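Local coordinates for Polyphosphate:AMP phosphotransferase (Pseudomonas aeruginosa PAO1, PDB 3CZP), which transfers phosphate from inorganic polyphosphate to AMP, making ADP, and does the same less efficiently with GMP, with magnesium as cofactor, at residues V22-Q33 against E65-E73. Numbering follows the deposited sequence.
Sequences VIELREALLEAQ and EWMDPRLIE
Trp-66 plugs into segment 22-33 of helix 15-39 as a knob into a hole lined by Val-22, Leu-25, Arg-26 and Leu-29. Both methyls of Val-22 touch the indole, CG1 lying 3.6 Å from Trp-66 NE1, while Leu-25 CD2 reaches CZ3 at the far end of the six-membered ring. Arg-26 sets out with CG between its backbone N and carbonyl carbon (chi1 74°) and bends at chi3, which lays one guanidinium face over Trp-66 CD1, 3.7 Å from CZ; the guanidinium and indole planes stand 56° apart. Its NH1 makes a long, bent bond of 3.3 Å to Glu-65 O, from above the carbonyl plane, and NE holds a water that donates to Trp-66 O.

One helical turn past Leu-29, whose CB rests on Met-67 CG, the extended Gln-33 grips the backbone of Asp-68 with both ends of its amide. Asp-68 N points at a lone pair of Gln-33 OE1 in the carbonyl plane (2.9 Å, 165°), and Gln-33 NE2 gives a less straight bond of 3.0 Å to Asp-68 O. Leu-71 N meets that same oxygen from the opposite face. The Asp-68 carboxylate turns away to form an Asx turn and a two-nitrogen salt bridge with Arg-70, which also pairs with Asp-364 of the second subunit. Helix 15-39 thus fastens the turn leading from helix 56-66 into strand 72-76, an outermost strand, within this chain, of the N-terminal PPK2 domain's parallel P-loop-type sheet.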
loop_
_atom_site.group_PDB
_atom_site.type_symbol
_atom_site.label_atom_id
_atom_site.label_comp_id
_atom_site.label_asym_id
_atom_site.label_seq_id
_atom_site.Cartn_x
_atom_site.Cartn_y
_atom_site.Cartn_z
ATOM N N VAL A 22 0.070 -23.417 30.536
ATOM C CA VAL A 22 0.070 -23.224 29.095
ATOM C C VAL A 22 -1.147 -23.805 28.383
ATOM O O VAL A 22 -1.579 -23.230 27.419
ATOM C CB VAL A 22 1.364 -23.784 28.444
ATOM C CG1 VAL A 22 1.258 -23.831 26.934
ATOM C CG2 VAL A 22 2.485 -22.957 28.867
ATOM N N ILE A 23 -1.681 -24.931 28.839
ATOM C CA ILE A 23 -2.815 -25.555 28.183
ATOM C C ILE A 23 -3.979 -24.601 28.217
ATOM O O ILE A 23 -4.624 -24.378 27.208
ATOM C CB ILE A 23 -3.249 -26.921 28.863
ATOM C CG1 ILE A 23 -2.160 -27.984 28.730
ATOM C CG2 ILE A 23 -4.569 -27.463 28.260
ATOM C CD1 ILE A 23 -2.449 -29.242 29.568
ATOM N N GLU A 24 -4.196 -24.006 29.387
ATOM C CA GLU A 24 -5.283 -23.059 29.602
ATOM C C GLU A 24 -5.001 -21.744 28.863
ATOM O O GLU A 24 -5.895 -21.223 28.230
ATOM C CB GLU A 24 -5.412 -22.817 31.099
ATOM C CG GLU A 24 -6.587 -22.016 31.629
ATOM C CD GLU A 24 -6.610 -22.101 33.197
ATOM O OE1 GLU A 24 -5.680 -21.550 33.835
ATOM O OE2 GLU A 24 -7.513 -22.772 33.779
ATOM N N LEU A 25 -3.765 -21.260 28.961
ATOM C CA LEU A 25 -3.351 -19.964 28.481
ATOM C C LEU A 25 -3.503 -19.928 26.991
ATOM O O LEU A 25 -3.991 -18.962 26.469
ATOM C CB LEU A 25 -1.883 -19.645 28.844
ATOM C CG LEU A 25 -1.287 -18.301 28.314
ATOM C CD1 LEU A 25 -2.104 -17.116 28.756
ATOM C CD2 LEU A 25 0.130 -18.133 28.785
ATOM N N ARG A 26 -3.058 -20.971 26.299
ATOM C CA ARG A 26 -3.120 -20.965 24.850
ATOM C C ARG A 26 -4.572 -21.013 24.348
ATOM O O ARG A 26 -4.961 -20.280 23.413
ATOM C CB ARG A 26 -2.173 -22.011 24.235
ATOM C CG ARG A 26 -2.548 -23.393 24.324
ATOM C CD ARG A 26 -1.326 -24.304 23.955
ATOM N NE ARG A 26 -0.898 -24.250 22.569
ATOM C CZ ARG A 26 0.127 -24.936 22.091
ATOM N NH1 ARG A 26 0.431 -24.827 20.830
ATOM N NH2 ARG A 26 0.823 -25.775 22.852
ATOM N N GLU A 27 -5.424 -21.762 25.025
ATOM C CA GLU A 27 -6.824 -21.746 24.644
ATOM C C GLU A 27 -7.461 -20.332 24.866
ATOM O O GLU A 27 -8.144 -19.826 23.987
ATOM C CB GLU A 27 -7.598 -22.851 25.349
ATOM C CG GLU A 27 -8.511 -23.567 24.422
ATOM C CD GLU A 27 -7.798 -24.408 23.289
ATOM O OE1 GLU A 27 -8.466 -24.567 22.255
ATOM O OE2 GLU A 27 -6.632 -24.926 23.413
ATOM N N ALA A 28 -7.212 -19.715 26.026
ATOM C CA ALA A 28 -7.684 -18.375 26.340
ATOM C C ALA A 28 -7.093 -17.334 25.370
ATOM O O ALA A 28 -7.813 -16.446 24.941
ATOM C CB ALA A 28 -7.361 -17.968 27.802
ATOM N N LEU A 29 -5.816 -17.476 24.979
ATOM C CA LEU A 29 -5.253 -16.568 23.968
ATOM C C LEU A 29 -5.955 -16.669 22.613
ATOM O O LEU A 29 -6.416 -15.658 22.029
ATOM C CB LEU A 29 -3.721 -16.726 23.819
ATOM C CG LEU A 29 -2.881 -16.120 24.952
ATOM C CD1 LEU A 29 -1.362 -16.680 24.959
ATOM C CD2 LEU A 29 -2.875 -14.611 24.905
ATOM N N LEU A 30 -6.100 -17.893 22.146
ATOM C CA LEU A 30 -6.762 -18.152 20.913
ATOM C C LEU A 30 -8.171 -17.576 20.890
ATOM O O LEU A 30 -8.589 -16.960 19.888
ATOM C CB LEU A 30 -6.769 -19.641 20.615
ATOM C CG LEU A 30 -5.570 -20.355 20.031
ATOM C CD1 LEU A 30 -5.939 -21.876 19.951
ATOM C CD2 LEU A 30 -5.160 -19.758 18.703
ATOM N N GLU A 31 -8.903 -17.727 21.992
ATOM C CA GLU A 31 -10.232 -17.123 22.110
ATOM C C GLU A 31 -10.269 -15.590 22.117
ATOM O O GLU A 31 -11.244 -14.977 21.611
ATOM C CB GLU A 31 -10.948 -17.678 23.368
ATOM C CG GLU A 31 -11.373 -19.138 23.200
ATOM C CD GLU A 31 -12.530 -19.302 22.180
ATOM O OE1 GLU A 31 -13.653 -18.858 22.508
ATOM O OE2 GLU A 31 -12.322 -19.852 21.060
ATOM N N ALA A 32 -9.283 -14.972 22.789
ATOM C CA ALA A 32 -9.140 -13.539 22.866
ATOM C C ALA A 32 -8.780 -13.037 21.462
ATOM O O ALA A 32 -9.307 -12.074 21.001
ATOM C CB ALA A 32 -8.029 -13.144 23.892
ATOM N N GLN A 33 -7.869 -13.720 20.792
ATOM C CA GLN A 33 -7.481 -13.336 19.434
ATOM C C GLN A 33 -8.665 -13.377 18.452
ATOM O O GLN A 33 -8.802 -12.518 17.605
ATOM C CB GLN A 33 -6.319 -14.235 19.017
ATOM C CG GLN A 33 -5.647 -13.829 17.722
ATOM C CD GLN A 33 -4.585 -14.741 17.375
ATOM O OE1 GLN A 33 -4.691 -15.931 17.703
ATOM N NE2 GLN A 33 -3.547 -14.247 16.663
ATOM N N GLU A 65 2.950 -20.121 18.084
ATOM C CA GLU A 65 2.526 -21.512 18.222
ATOM C C GLU A 65 1.323 -21.583 19.105
ATOM O O GLU A 65 0.377 -22.270 18.795
ATOM C CB GLU A 65 3.643 -22.373 18.804
ATOM C CG GLU A 65 3.225 -23.846 18.857
ATOM C CD GLU A 65 4.371 -24.739 19.314
ATOM O OE1 GLU A 65 5.513 -24.243 19.234
ATOM O OE2 GLU A 65 4.076 -25.907 19.729
ATOM N N TRP A 66 1.325 -20.782 20.158
ATOM C CA TRP A 66 0.190 -20.673 21.074
ATOM C C TRP A 66 -1.008 -20.021 20.433
ATOM O O TRP A 66 -2.140 -20.460 20.643
ATOM C CB TRP A 66 0.583 -19.853 22.305
ATOM C CG TRP A 66 1.565 -20.583 23.225
ATOM C CD1 TRP A 66 1.988 -21.855 23.113
ATOM C CD2 TRP A 66 2.225 -20.033 24.365
ATOM N NE1 TRP A 66 2.858 -22.166 24.128
ATOM C CE2 TRP A 66 3.042 -21.054 24.909
ATOM C CE3 TRP A 66 2.212 -18.777 24.983
ATOM C CZ2 TRP A 66 3.820 -20.865 26.065
ATOM C CZ3 TRP A 66 2.990 -18.588 26.124
ATOM C CH2 TRP A 66 3.796 -19.628 26.650
HETATM N N MSE A 67 -0.743 -18.934 19.696
HETATM C CA MSE A 67 -1.770 -18.148 19.063
HETATM C C MSE A 67 -1.847 -18.526 17.610
HETATM O O MSE A 67 -1.140 -19.418 17.136
HETATM C CB MSE A 67 -1.517 -16.640 19.274
HETATM C CG MSE A 67 -1.376 -16.304 20.748
HETATM SE SE MSE A 67 -0.962 -14.426 20.978
HETATM C CE MSE A 67 -2.731 -13.840 20.815
ATOM N N ASP A 68 -2.764 -17.911 16.882
ATOM C CA ASP A 68 -2.939 -18.211 15.461
ATOM C C ASP A 68 -2.053 -17.235 14.663
ATOM O O ASP A 68 -2.316 -16.048 14.593
ATOM C CB ASP A 68 -4.435 -18.051 15.085
ATOM C CG ASP A 68 -4.804 -18.648 13.726
ATOM O OD1 ASP A 68 -3.970 -18.745 12.825
ATOM O OD2 ASP A 68 -6.003 -18.922 13.483
ATOM N N PRO A 69 -1.001 -17.741 14.019
ATOM C CA PRO A 69 -0.162 -16.848 13.260
ATOM C C PRO A 69 -0.847 -16.216 12.040
ATOM O O PRO A 69 -0.329 -15.243 11.492
ATOM C CB PRO A 69 0.965 -17.765 12.794
ATOM C CG PRO A 69 0.355 -19.144 12.727
ATOM C CD PRO A 69 -0.603 -19.160 13.869
ATOM N N ARG A 70 -1.922 -16.810 11.523
ATOM C CA ARG A 70 -2.642 -16.183 10.425
ATOM C C ARG A 70 -3.125 -14.767 10.730
ATOM O O ARG A 70 -3.433 -14.022 9.807
ATOM C CB ARG A 70 -3.849 -17.021 9.974
ATOM C CG ARG A 70 -3.449 -18.395 9.506
ATOM C CD ARG A 70 -4.619 -19.279 9.196
ATOM N NE ARG A 70 -5.347 -19.678 10.372
ATOM C CZ ARG A 70 -6.474 -20.398 10.345
ATOM N NH1 ARG A 70 -6.936 -20.825 9.203
ATOM N NH2 ARG A 70 -7.111 -20.728 11.488
ATOM N N LEU A 71 -3.244 -14.440 12.021
ATOM C CA LEU A 71 -3.807 -13.146 12.505
ATOM C C LEU A 71 -2.742 -12.184 13.126
ATOM O O LEU A 71 -3.070 -11.180 13.773
ATOM C CB LEU A 71 -4.914 -13.472 13.495
ATOM C CG LEU A 71 -6.206 -14.145 12.944
ATOM C CD1 LEU A 71 -7.268 -14.358 14.088
ATOM C CD2 LEU A 71 -6.790 -13.261 11.809
ATOM N N ILE A 72 -1.456 -12.521 12.932
ATOM C CA ILE A 72 -0.299 -11.857 13.557
ATOM C C ILE A 72 0.721 -11.568 12.421
ATOM O O ILE A 72 0.990 -12.433 11.629
ATOM C CB ILE A 72 0.411 -12.718 14.659
ATOM C CG1 ILE A 72 -0.559 -13.276 15.676
ATOM C CG2 ILE A 72 1.463 -11.913 15.362
ATOM C CD1 ILE A 72 -0.007 -14.198 16.820
ATOM N N GLU A 73 1.186 -10.324 12.303
ATOM C CA GLU A 73 2.303 -9.978 11.422
ATOM C C GLU A 73 3.469 -9.685 12.331
ATOM O O GLU A 73 3.298 -9.011 13.325
ATOM C CB GLU A 73 2.019 -8.729 10.592
ATOM C CG GLU A 73 0.681 -8.720 9.831
ATOM C CD GLU A 73 -0.348 -7.779 10.488
ATOM O OE1 GLU A 73 -0.371 -6.576 10.058
ATOM O OE2 GLU A 73 -1.083 -8.247 11.433
HETATM O O HOH W 1 -2.484 -23.201 20.699
HETATM O O HOH W 2 -4.327 -11.263 16.128
#